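PDB 4ZR1: ceramide very long chain fatty acid hydroxylase SCS7 from Saccharomyces cerevisiae, which hydroxylates the very long chain fatty acids of ceramides, probably at C-2, using oxygen and electrons from cytochrome b5. Local coordinates for residues G224-C227 with Y228-H232; A103-V106 with V107-W111; W268-D271 with E272-G275; K124-Q128 with L129-F133; A34-K37 with L38-A41. All coordinates share one frame; numbering follows the deposited sequence.

Interaction 1: residues G224-C227 with Y228-H232; sequences GYVC and YDECH. With ZN (zinc ion), chain C; BOG (octyl beta-D-glucopyranoside), chain G.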
# COMPACT_ATOMS: atom_id res chain seq x y z
N GLY A 224 -9.03 -5.54 11.67
CA GLY A 224 -7.64 -5.17 11.62
C GLY A 224 -7.27 -4.60 10.28
O GLY A 224 -6.51 -3.64 10.21
N TYR A 225 -7.82 -5.17 9.21
CA TYR A 225 -7.59 -4.63 7.87
C TYR A 225 -8.09 -3.19 7.76
O TYR A 225 -7.38 -2.32 7.24
CB TYR A 225 -8.26 -5.47 6.78
CG TYR A 225 -8.51 -4.62 5.56
CD1 TYR A 225 -7.45 -4.23 4.74
CD2 TYR A 225 -9.79 -4.15 5.26
CE1 TYR A 225 -7.66 -3.41 3.64
CE2 TYR A 225 -10.00 -3.33 4.16
CZ TYR A 225 -8.94 -2.96 3.36
OH TYR A 225 -9.13 -2.14 2.28
N VAL A 226 -9.31 -2.95 8.24
CA VAL A 226 -9.90 -1.62 8.21
C VAL A 226 -9.09 -0.61 9.01
O VAL A 226 -8.92 0.54 8.58
CB VAL A 226 -11.34 -1.64 8.74
CG1 VAL A 226 -11.90 -0.22 8.75
CG2 VAL A 226 -12.19 -2.58 7.88
N CYS A 227 -8.58 -1.03 10.16
CA CYS A 227 -7.72 -0.16 10.95
C CYS A 227 -6.45 0.17 10.18
O CYS A 227 -6.01 1.32 10.17
CB CYS A 227 -7.39 -0.81 12.29
SG CYS A 227 -8.82 -0.97 13.39
N TYR A 228 -5.86 -0.83 9.54
CA TYR A 228 -4.67 -0.65 8.71
C TYR A 228 -4.80 0.42 7.61
O TYR A 228 -3.97 1.33 7.51
CB TYR A 228 -4.26 -1.98 8.07
CG TYR A 228 -3.48 -1.81 6.78
CD1 TYR A 228 -2.12 -1.51 6.80
CD2 TYR A 228 -4.10 -1.95 5.54
CE1 TYR A 228 -1.40 -1.35 5.62
CE2 TYR A 228 -3.40 -1.80 4.36
CZ TYR A 228 -2.05 -1.49 4.41
OH TYR A 228 -1.34 -1.33 3.23
N ASP A 229 -5.83 0.30 6.77
CA ASP A 229 -5.97 1.14 5.58
C ASP A 229 -6.32 2.56 5.99
O ASP A 229 -5.86 3.51 5.36
CB ASP A 229 -7.05 0.60 4.63
CG ASP A 229 -6.57 0.48 3.17
OD1 ASP A 229 -5.46 0.95 2.82
OD2 ASP A 229 -7.33 -0.10 2.36
N GLU A 230 -7.15 2.69 7.02
CA GLU A 230 -7.47 4.00 7.59
C GLU A 230 -6.22 4.61 8.19
O GLU A 230 -5.88 5.75 7.91
CB GLU A 230 -8.57 3.89 8.63
CG GLU A 230 -9.89 3.44 8.03
CD GLU A 230 -10.32 4.32 6.87
OE1 GLU A 230 -10.71 5.47 7.10
OE2 GLU A 230 -10.25 3.85 5.72
N CYS A 231 -5.52 3.83 9.01
CA CYS A 231 -4.24 4.27 9.53
C CYS A 231 -3.35 4.70 8.37
O CYS A 231 -2.85 5.83 8.33
CB CYS A 231 -3.57 3.18 10.36
SG CYS A 231 -2.01 3.70 11.11
N HIS A 232 -3.16 3.79 7.41
CA HIS A 232 -2.33 4.05 6.24
C HIS A 232 -2.68 5.37 5.57
O HIS A 232 -1.80 6.16 5.28
CB HIS A 232 -2.45 2.92 5.24
CG HIS A 232 -1.51 3.05 4.08
ND1 HIS A 232 -1.68 2.37 2.90
CD2 HIS A 232 -0.39 3.79 3.94
CE1 HIS A 232 -0.70 2.69 2.07
NE2 HIS A 232 0.09 3.55 2.67
ZN ZN C . 2.01 4.67 2.07
C1 BOG G . -7.52 13.48 12.33
O1 BOG G . -7.20 12.18 11.88
C2 BOG G . -6.69 14.48 11.56
O2 BOG G . -5.33 14.25 11.85
C3 BOG G . -7.04 15.89 11.97
O3 BOG G . -6.42 16.79 11.08
C4 BOG G . -8.54 16.08 11.94
O4 BOG G . -8.85 17.31 12.56
C5 BOG G . -9.19 14.96 12.71
O5 BOG G . -8.89 13.74 12.09
C6 BOG G . -10.69 15.16 12.76
O6 BOG G . -11.13 15.80 11.59
C1' BOG G . -6.58 11.35 12.83
C2' BOG G . -6.88 9.91 12.47
C3' BOG G . -6.11 8.96 13.36
C4' BOG G . -6.86 7.66 13.49
C5' BOG G . -6.81 6.89 12.19
C6' BOG G . -6.43 5.46 12.48
C7' BOG G . -7.66 4.64 12.82
C8' BOG G . -7.25 3.19 12.97
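Y225 and D229 meet one turn apart on transmembrane helix 211-236 (TM4), which carries H232 into the dimetal zinc centre of this hydroxylase. The backbone is regular alpha-helix. D229 N bonds to Y225 O at 3.1 Å, and C231 N bonds to C227 O at 2.8 Å. A side-chain bond runs beside this ladder. Y225 OH donates to D229 OD2 at 2.7 Å, but the geometry makes the bond weak. The Y225 ring and the D229 carboxylate are turned 59° against each other. The same OD2 also takes M189 N from a loop, so two donors grip it. Y225 has CG opposite its backbone N (chi1 156°), which carries the ring up the helix to D229. A phenylalanine in place of Y225 would remove the hydroxyl and would probably leave D229 OD2 without this partner and its carboxylate freer to turn. Y225 CD1 also touches Y228 CD2 at 4.1 Å, rim atom to rim atom. The two side chains cross at a slant. Y225 O lies in the plane of the Y228 ring, at its edge. Beyond the segments Y225 stacks on F194, and Y228 meets W142. E230 CG lies against V226 O. On the C227 side of the helix a detergent tail arrives, its C8' lying 3.6 Å from C227 O. H232, one turn on from Y228, completes the site with H177, H236, H251 and H255, its NE2 bound to the zinc at 2.3 Å.

Interaction 2: residues A103-V106 with V107-W111; sequences AWWV and VPVAW. With BOG (octyl beta-D-glucopyranoside), chain J; BOG (octyl beta-D-glucopyranoside), chain I.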
# COMPACT_ATOMS: atom_id res chain seq x y z
N ALA A 103 -12.13 6.77 -1.96
CA ALA A 103 -11.88 7.68 -0.85
C ALA A 103 -11.64 6.90 0.43
O ALA A 103 -12.05 5.75 0.54
CB ALA A 103 -13.05 8.62 -0.68
N TRP A 104 -10.96 7.53 1.39
CA TRP A 104 -10.66 6.94 2.69
C TRP A 104 -11.89 6.34 3.37
O TRP A 104 -11.81 5.25 3.94
CB TRP A 104 -10.04 7.99 3.62
CG TRP A 104 -10.93 9.16 3.91
CD1 TRP A 104 -11.04 10.30 3.18
CD2 TRP A 104 -11.83 9.30 5.02
NE1 TRP A 104 -11.96 11.15 3.76
CE2 TRP A 104 -12.46 10.56 4.89
CE3 TRP A 104 -12.16 8.48 6.11
CZ2 TRP A 104 -13.40 11.03 5.81
CZ3 TRP A 104 -13.11 8.95 7.02
CH2 TRP A 104 -13.71 10.21 6.87
N TRP A 105 -13.03 7.03 3.30
CA TRP A 105 -14.23 6.59 4.01
C TRP A 105 -14.89 5.36 3.40
O TRP A 105 -15.82 4.80 3.97
CB TRP A 105 -15.26 7.74 4.08
CG TRP A 105 -15.59 8.36 2.75
CD1 TRP A 105 -15.05 9.50 2.24
CD2 TRP A 105 -16.54 7.89 1.78
NE1 TRP A 105 -15.60 9.76 1.00
CE2 TRP A 105 -16.51 8.79 0.70
CE3 TRP A 105 -17.40 6.78 1.72
CZ2 TRP A 105 -17.32 8.64 -0.43
CZ3 TRP A 105 -18.21 6.63 0.59
CH2 TRP A 105 -18.15 7.55 -0.47
N VAL A 106 -14.40 4.92 2.25
CA VAL A 106 -15.03 3.79 1.57
C VAL A 106 -14.78 2.48 2.33
O VAL A 106 -15.68 1.63 2.43
CB VAL A 106 -14.51 3.67 0.12
CG1 VAL A 106 -15.05 2.40 -0.56
CG2 VAL A 106 -14.91 4.89 -0.65
N VAL A 107 -13.58 2.33 2.87
CA VAL A 107 -13.22 1.10 3.57
C VAL A 107 -14.06 0.88 4.85
O VAL A 107 -14.65 -0.19 5.02
CB VAL A 107 -11.73 1.09 3.93
CG1 VAL A 107 -11.38 -0.22 4.62
CG2 VAL A 107 -10.88 1.31 2.69
N PRO A 108 -14.14 1.89 5.74
CA PRO A 108 -15.01 1.65 6.91
C PRO A 108 -16.48 1.38 6.55
O PRO A 108 -17.05 0.44 7.11
CB PRO A 108 -14.90 2.95 7.71
CG PRO A 108 -13.65 3.60 7.24
CD PRO A 108 -13.49 3.21 5.81
N VAL A 109 -17.09 2.16 5.64
CA VAL A 109 -18.51 1.97 5.33
C VAL A 109 -18.76 0.64 4.62
O VAL A 109 -19.85 0.08 4.75
CB VAL A 109 -19.12 3.12 4.45
CG1 VAL A 109 -18.81 4.48 5.05
CG2 VAL A 109 -18.64 3.05 3.03
N ALA A 110 -17.78 0.14 3.89
CA ALA A 110 -17.99 -1.13 3.20
C ALA A 110 -17.82 -2.32 4.14
O ALA A 110 -18.58 -3.28 4.06
CB ALA A 110 -17.04 -1.25 2.01
N TRP A 111 -16.85 -2.25 5.04
CA TRP A 111 -16.42 -3.47 5.73
C TRP A 111 -16.77 -3.59 7.21
O TRP A 111 -16.93 -4.70 7.71
CB TRP A 111 -14.92 -3.65 5.53
CG TRP A 111 -14.57 -3.77 4.07
CD1 TRP A 111 -13.71 -2.98 3.37
CD2 TRP A 111 -15.11 -4.71 3.13
NE1 TRP A 111 -13.66 -3.38 2.05
CE2 TRP A 111 -14.52 -4.44 1.88
CE3 TRP A 111 -16.04 -5.75 3.23
CZ2 TRP A 111 -14.81 -5.17 0.74
CZ3 TRP A 111 -16.33 -6.48 2.10
CH2 TRP A 111 -15.72 -6.19 0.86
C1 BOG J . -17.64 14.69 -2.74
O1 BOG J . -18.51 13.91 -1.97
C2 BOG J . -16.64 15.36 -1.84
O2 BOG J . -17.32 16.10 -0.86
C3 BOG J . -15.79 16.28 -2.70
O3 BOG J . -14.74 16.80 -1.92
C4 BOG J . -15.21 15.48 -3.85
O4 BOG J . -14.54 16.34 -4.74
C5 BOG J . -16.32 14.74 -4.57
O5 BOG J . -16.95 13.88 -3.66
C6 BOG J . -15.73 13.95 -5.72
O6 BOG J . -15.64 14.78 -6.86
C1' BOG J . -17.99 12.63 -1.68
C2' BOG J . -17.53 12.58 -0.24
C3' BOG J . -18.73 12.46 0.67
C4' BOG J . -18.62 11.20 1.51
C5' BOG J . -19.92 10.43 1.49
C6' BOG J . -20.02 9.56 2.73
C7' BOG J . -21.09 8.52 2.50
C8' BOG J . -21.04 7.43 3.55
C1 BOG I . -14.85 14.58 2.64
O1 BOG I . -15.61 14.48 3.81
C2 BOG I . -15.05 15.99 2.12
O2 BOG I . -16.41 16.16 1.78
C3 BOG I . -14.18 16.24 0.92
O3 BOG I . -14.22 17.62 0.62
C4 BOG I . -12.75 15.84 1.21
O4 BOG I . -11.99 15.91 0.03
C5 BOG I . -12.72 14.43 1.77
O5 BOG I . -13.49 14.37 2.95
C6 BOG I . -11.28 14.05 2.06
O6 BOG I . -10.66 13.51 0.91
C1' BOG I . -16.27 13.25 3.99
C2' BOG I . -17.03 13.30 5.29
C3' BOG I . -16.88 11.98 6.02
C4' BOG I . -17.98 11.04 5.60
C5' BOG I . -18.41 10.19 6.78
C6' BOG I . -17.40 9.10 7.06
C7' BOG I . -18.12 7.87 7.59
C8' BOG I . -17.12 6.82 8.06
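W105 and V109 meet at the start of transmembrane helix 106-125 (TM1). A type I beta turn from A103 to V106 leads into this helix, closed by V106 N on A103 O. The W105 side chain takes an uncommon torsion, with CG between the backbone N and the carbonyl carbon (chi1 53°). W104 does the same (chi1 62°). These torsions set the two indoles close together: W105 CB lies over one face of the W104 ring, and W104 NE1 sits in the plane of the W105 ring at its edge. W105 is covered on both faces. A103 CB and V106 CG2 lie over one face. The alkyl chain of an octyl glucoside crosses the opposite face, with C4' 3.3 Å from W105 CE2. V109 CG2 comes up at the edge, 4.1 Å from W105 CE3. A second octyl glucoside meets the edge of W104, its sugar C6 standing 3.4 Å from W104 NE1. Two tryptophans among detergents are consistent with a membrane boundary at this helix end. The first turn of the helix is loosely bonded. P108 has no N-H to give, and its CD rests 3.2 Å from W104 O instead. V109 N makes a weak bond to W105 O at 3.4 Å, while A110 N reaches V106 O at 3.0 Å. W104, V107 and P108 all rest on E230 of helix 211-236. V109 CG1 reaches the detergent tail, 4.0 Å from C8' of the octyl glucoside that covers W105.

Interaction 3: residues W268-D271 with E272-G275; sequences WFWD and EVFG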
# COMPACT_ATOMS: atom_id res chain seq x y z
N TRP A 268 5.83 -1.14 13.72
CA TRP A 268 7.07 -1.74 13.22
C TRP A 268 7.43 -2.99 14.01
O TRP A 268 8.55 -3.48 13.93
CB TRP A 268 8.22 -0.74 13.28
CG TRP A 268 8.41 -0.16 14.62
CD1 TRP A 268 8.95 -0.77 15.71
CD2 TRP A 268 8.08 1.18 15.02
NE1 TRP A 268 8.97 0.11 16.77
CE2 TRP A 268 8.44 1.31 16.37
CE3 TRP A 268 7.51 2.28 14.36
CZ2 TRP A 268 8.26 2.49 17.09
CZ3 TRP A 268 7.33 3.45 15.07
CH2 TRP A 268 7.70 3.55 16.42
N PHE A 269 6.46 -3.48 14.78
CA PHE A 269 6.60 -4.70 15.56
C PHE A 269 7.25 -5.83 14.75
O PHE A 269 8.35 -6.28 15.07
CB PHE A 269 5.23 -5.14 16.07
CG PHE A 269 5.25 -6.36 16.93
CD1 PHE A 269 5.56 -6.26 18.27
CD2 PHE A 269 4.96 -7.60 16.41
CE1 PHE A 269 5.58 -7.38 19.07
CE2 PHE A 269 4.98 -8.73 17.21
CZ PHE A 269 5.29 -8.61 18.54
N TRP A 270 6.59 -6.24 13.68
CA TRP A 270 7.09 -7.33 12.85
C TRP A 270 8.34 -6.95 12.07
O TRP A 270 9.05 -7.82 11.55
CB TRP A 270 5.99 -7.81 11.90
CG TRP A 270 4.81 -8.34 12.63
CD1 TRP A 270 3.57 -7.77 12.73
CD2 TRP A 270 4.75 -9.54 13.41
NE1 TRP A 270 2.74 -8.54 13.50
CE2 TRP A 270 3.45 -9.64 13.94
CE3 TRP A 270 5.69 -10.54 13.72
CZ2 TRP A 270 3.05 -10.70 14.75
CZ3 TRP A 270 5.29 -11.59 14.52
CH2 TRP A 270 3.98 -11.67 15.02
N ASP A 271 8.62 -5.65 11.96
CA ASP A 271 9.86 -5.19 11.35
C ASP A 271 11.03 -5.56 12.25
O ASP A 271 12.09 -6.00 11.80
CB ASP A 271 9.84 -3.68 11.11
CG ASP A 271 9.27 -3.30 9.76
OD1 ASP A 271 9.50 -4.06 8.79
OD2 ASP A 271 8.59 -2.26 9.67
N GLU A 272 10.81 -5.37 13.54
CA GLU A 272 11.84 -5.64 14.52
C GLU A 272 12.07 -7.16 14.60
O GLU A 272 13.20 -7.63 14.50
CB GLU A 272 11.42 -5.06 15.86
CG GLU A 272 12.44 -4.14 16.47
CD GLU A 272 11.81 -3.06 17.35
OE1 GLU A 272 10.82 -3.37 18.04
OE2 GLU A 272 12.36 -1.93 17.41
N VAL A 273 10.98 -7.90 14.73
CA VAL A 273 11.00 -9.35 14.79
C VAL A 273 11.76 -9.98 13.61
O VAL A 273 12.58 -10.87 13.81
CB VAL A 273 9.56 -9.91 14.81
CG1 VAL A 273 9.56 -11.42 14.71
CG2 VAL A 273 8.82 -9.43 16.05
N PHE A 274 11.49 -9.50 12.39
CA PHE A 274 12.07 -10.11 11.19
C PHE A 274 13.21 -9.29 10.60
O PHE A 274 13.61 -9.50 9.45
CB PHE A 274 11.01 -10.32 10.12
CG PHE A 274 9.95 -11.29 10.51
CD1 PHE A 274 10.23 -12.64 10.58
CD2 PHE A 274 8.66 -10.86 10.75
CE1 PHE A 274 9.24 -13.56 10.92
CE2 PHE A 274 7.66 -11.77 11.08
CZ PHE A 274 7.95 -13.13 11.17
N GLY A 275 13.72 -8.36 11.39
CA GLY A 275 14.90 -7.60 11.02
C GLY A 275 14.75 -6.83 9.73
O GLY A 275 15.57 -6.95 8.82
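F269 O is gripped by two backbone N-H groups. V273 N comes in almost straight, at 3.1 Å with an angle of 174° at the hydrogen. E272 N gives a weak second bond to it, and its better one goes to W268 O at 3.0 Å. V273 wedges between aromatic rings. Its CG2 lies over one face of the F269 ring, 4.1 Å from F269 CE2. Its CG1 sits over the centre of the F274 ring. F269 CD2 in turn covers the centre of a W270 face. W270 and F274 run side by side and touch rim to rim, CE3 of W270 lying 3.5 Å from CE2 of F274. Their planes are 25° apart, and neither ring is over the other. W270 NE1 bonds to T143 OG1 of helix 128-154. The buried D271 carboxylate is held by T276 OG1 and F263 N at OD1, and by Y250 OH and G264 N at OD2. G275 ends the helix with positive phi (59°). G275 N bonds to E272 O at 3.2 Å, and T276 N pairs with D271 O. These are the bonds of a Schellman motif, with G275 as its C-prime residue.

Interaction 4: residues K124-Q128 with L129-F133; sequences KNMNQ and LFACF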
# COMPACT_ATOMS: atom_id res chain seq x y z
N LYS A 124 -23.65 -14.95 19.73
CA LYS A 124 -24.96 -15.53 20.03
C LYS A 124 -24.86 -17.07 20.02
O LYS A 124 -25.78 -17.77 20.40
CB LYS A 124 -25.99 -15.02 19.02
CG LYS A 124 -27.37 -15.74 18.87
CD LYS A 124 -28.11 -16.19 20.14
CE LYS A 124 -29.46 -16.81 19.80
NZ LYS A 124 -29.28 -17.85 18.74
N ASN A 125 -23.71 -17.60 19.63
CA ASN A 125 -23.61 -19.04 19.47
C ASN A 125 -22.40 -19.62 20.16
O ASN A 125 -22.05 -20.80 19.98
CB ASN A 125 -23.58 -19.39 17.99
CG ASN A 125 -24.82 -18.92 17.27
OD1 ASN A 125 -25.86 -19.58 17.33
ND2 ASN A 125 -24.74 -17.76 16.61
N MET A 126 -21.76 -18.80 20.99
CA MET A 126 -20.46 -19.15 21.52
C MET A 126 -20.17 -18.37 22.80
O MET A 126 -20.74 -17.31 23.03
CB MET A 126 -19.40 -18.87 20.47
CG MET A 126 -18.04 -19.24 20.87
SD MET A 126 -16.92 -18.61 19.64
CE MET A 126 -15.42 -19.16 20.44
N ASN A 127 -19.32 -18.93 23.66
CA ASN A 127 -18.87 -18.22 24.85
C ASN A 127 -18.32 -16.87 24.42
O ASN A 127 -17.34 -16.78 23.67
CB ASN A 127 -17.81 -19.03 25.60
CG ASN A 127 -17.53 -18.47 26.99
OD1 ASN A 127 -17.02 -17.35 27.12
ND2 ASN A 127 -17.83 -19.25 28.02
N GLN A 128 -18.97 -15.81 24.89
CA GLN A 128 -18.66 -14.46 24.44
C GLN A 128 -17.23 -14.07 24.76
O GLN A 128 -16.57 -13.39 23.98
CB GLN A 128 -19.66 -13.48 25.06
CG GLN A 128 -21.08 -13.78 24.58
CD GLN A 128 -22.09 -12.72 24.96
OE1 GLN A 128 -21.79 -11.78 25.70
NE2 GLN A 128 -23.30 -12.86 24.44
N LEU A 129 -16.72 -14.56 25.88
CA LEU A 129 -15.39 -14.21 26.32
C LEU A 129 -14.34 -14.85 25.42
O LEU A 129 -13.31 -14.25 25.11
CB LEU A 129 -15.19 -14.63 27.77
CG LEU A 129 -14.09 -13.94 28.59
CD1 LEU A 129 -14.21 -12.44 28.47
CD2 LEU A 129 -14.24 -14.36 30.03
N PHE A 130 -14.61 -16.07 24.98
CA PHE A 130 -13.71 -16.70 24.01
C PHE A 130 -13.90 -16.09 22.61
O PHE A 130 -12.97 -16.08 21.81
CB PHE A 130 -13.92 -18.21 23.95
CG PHE A 130 -13.39 -18.94 25.15
CD1 PHE A 130 -14.14 -19.04 26.32
CD2 PHE A 130 -12.14 -19.55 25.11
CE1 PHE A 130 -13.64 -19.71 27.43
CE2 PHE A 130 -11.64 -20.23 26.22
CZ PHE A 130 -12.40 -20.30 27.38
N ALA A 131 -15.10 -15.59 22.32
CA ALA A 131 -15.34 -14.94 21.03
C ALA A 131 -14.53 -13.65 20.96
O ALA A 131 -13.84 -13.40 19.96
CB ALA A 131 -16.82 -14.67 20.82
N CYS A 132 -14.61 -12.84 22.01
CA CYS A 132 -13.77 -11.66 22.10
C CYS A 132 -12.30 -12.02 21.98
O CYS A 132 -11.54 -11.32 21.29
CB CYS A 132 -14.01 -10.90 23.41
SG CYS A 132 -15.66 -10.20 23.52
N PHE A 133 -11.88 -13.10 22.63
CA PHE A 133 -10.47 -13.48 22.54
C PHE A 133 -10.11 -13.86 21.11
O PHE A 133 -9.06 -13.47 20.62
CB PHE A 133 -10.12 -14.65 23.47
CG PHE A 133 -8.74 -15.19 23.20
CD1 PHE A 133 -7.61 -14.42 23.46
CD2 PHE A 133 -8.57 -16.45 22.63
CE1 PHE A 133 -6.33 -14.89 23.17
CE2 PHE A 133 -7.29 -16.93 22.35
CZ PHE A 133 -6.16 -16.14 22.62
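N127 and F130 face each other where a turn, probably lumenal, enters transmembrane helix 128-154 (TM2). The N127 amide stands nearly upright to the F130 ring, with the planes 88° apart. Its OD1 lies at the ring edge, in the ring plane, 3.4 Å from F130 CD1. The same oxygen caps the helix. N127 is the N-cap residue, and OD1 accepts from L129 N at 3.1 Å and from F130 N at 3.5 Å, both weakly. The cap depends on the torsion: CG is anti to the backbone N (chi1 -168°), which turns the amide back over the first turn. N127 and L129 point the same way, side by side, with L129 CB also close to OD1. M126 comes in from another direction. Its chain is fully extended and crosses the F130 side chain at about a right angle. The methyl CE ends 3.9 Å from F130 CB, and SD lies 4.1 Å from A131 CB. M126 also touches W213 of helix 211-236, so it joins the turn to TM4. Q128 stretches the other way, and its NE2 bonds to L123 O near the end of helix 106-125. The regular ladder then begins. A131 N reaches N127 O at 2.9 Å. C132 N bonds to Q128 O at 2.8 Å. The apolar residues here are mostly on the surface and may face lipid. The chemistry is therefore divided. The M126 thioether packs on F130 CB and A131 CB, while one amide oxygen answers, weakly, the L129 and F130 N-H groups, which have no preceding helical turn to bond to.

Interaction 5: residues A34-K37 with L38-A41; sequences AEEK and LSIA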
# COMPACT_ATOMS: atom_id res chain seq x y z
N ALA A 34 10.01 19.07 4.03
CA ALA A 34 8.80 19.69 4.56
C ALA A 34 7.56 19.01 4.01
O ALA A 34 7.56 18.52 2.88
CB ALA A 34 8.77 21.18 4.22
N GLU A 35 6.51 18.97 4.82
CA GLU A 35 5.23 18.42 4.43
C GLU A 35 4.75 18.94 3.05
O GLU A 35 4.21 18.18 2.25
CB GLU A 35 4.20 18.72 5.54
CG GLU A 35 2.84 19.17 5.04
CD GLU A 35 1.95 19.64 6.16
OE1 GLU A 35 2.25 19.34 7.34
OE2 GLU A 35 0.95 20.33 5.86
N GLU A 36 4.98 20.22 2.77
CA GLU A 36 4.43 20.86 1.58
C GLU A 36 5.28 20.65 0.34
O GLU A 36 4.84 20.96 -0.77
CB GLU A 36 4.25 22.35 1.82
CG GLU A 36 2.91 22.86 1.33
CD GLU A 36 1.76 21.99 1.84
OE1 GLU A 36 1.70 21.80 3.07
OE2 GLU A 36 0.94 21.50 1.03
N LYS A 37 6.49 20.11 0.53
CA LYS A 37 7.31 19.66 -0.60
C LYS A 37 6.82 18.31 -1.13
O LYS A 37 7.27 17.85 -2.18
CB LYS A 37 8.78 19.56 -0.19
CG LYS A 37 9.48 20.90 -0.11
CD LYS A 37 10.97 20.74 -0.02
CE LYS A 37 11.66 22.08 -0.10
NZ LYS A 37 11.19 22.96 0.99
N LEU A 38 5.89 17.69 -0.41
CA LEU A 38 5.36 16.40 -0.83
C LEU A 38 4.07 16.52 -1.63
O LEU A 38 3.51 15.51 -2.06
CB LEU A 38 5.14 15.50 0.39
CG LEU A 38 6.42 15.08 1.10
CD1 LEU A 38 6.13 14.02 2.14
CD2 LEU A 38 7.46 14.60 0.09
N SER A 39 3.59 17.75 -1.83
CA SER A 39 2.42 18.00 -2.67
C SER A 39 2.76 18.91 -3.85
O SER A 39 1.87 19.41 -4.54
CB SER A 39 1.28 18.61 -1.85
OG SER A 39 0.70 17.64 -0.99
N ILE A 40 4.06 19.12 -4.06
CA ILE A 40 4.52 19.88 -5.22
C ILE A 40 4.29 19.11 -6.52
O ILE A 40 4.87 18.04 -6.73
CB ILE A 40 6.01 20.22 -5.12
CG1 ILE A 40 6.28 21.08 -3.88
CG2 ILE A 40 6.46 20.93 -6.39
CD1 ILE A 40 7.72 21.50 -3.74
N ALA A 41 3.45 19.67 -7.38
CA ALA A 41 3.08 19.01 -8.63
C ALA A 41 4.30 18.78 -9.51
O ALA A 41 5.13 19.66 -9.70
CB ALA A 41 2.03 19.82 -9.38
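The flat E35 peptide group takes L38 N above its plane. That donor stands 56° out of the carbonyl plane, 3.2 Å from E35 O. It therefore misses the lone pairs, though the N-H itself points fairly well at the oxygen (153°). The E36 carboxylate is the other flat group of the contact. Its chain bends at chi2, and OE2 comes back to S39 CB at 4.1 Å, a loose touch with no bond. The E36 peptide oxygen meets I40, whose CG1 lies 3.4 Å from E36 O. Residues 35-37 form a short 3-10 turn in the loop before helix 44-51, probably cytoplasmic. K37 N bonds to A34 O at 3.0 Å, and L38 N repeats the i to i+3 step on E35 O. K37 and I40 then lie side by side and point the same way. I40 CD1 is 3.7 Å from K37 CA and also touches K37 CG, so the apolar part of the lysine meets the end of the isoleucine. I40 has CG1 anti to its carbonyl carbon (chi1 -61°), which swings CD1 back over the turn. L38 folds over the turn from another side. Its CB sits 3.4 Å from E35 O, and CG and CD2 rest against the K37 carbonyl group. A serine here would remove CG and both methyls and would probably leave the K37 carbonyl without its apolar cover. The L38 side chain lies about 7 Å from those of H236 and H255, two ligands of a zinc ion. I40 is on the surface, and its CD1 stays 4.0 Å from K37 O.

Overall arrangement
Along the chain the order is interaction 5, 2, 4, 1, 3. Interactions 1 and 2 touch, with centres about 10 Å apart: E230 of helix 211-236 packs on W104 and P108, and Y225 on V107, so TM4 and the start of TM1 are joined beside the metal centre. Interactions 2 and 4 both use helix 106-125 and mark its two ends, with centres about 27 Å apart. Interaction 4 lies at the probably lumenal turn, about 48 Å from interaction 5 between centres, on opposite sides of the chain's centre. Interaction 5 is probably cytoplasmic. Interactions 3 and 1, about 18 Å apart between centres, both belong to the fatty acid hydroxylase region. Together the five span the protein from that turn to the loops near the zinc site.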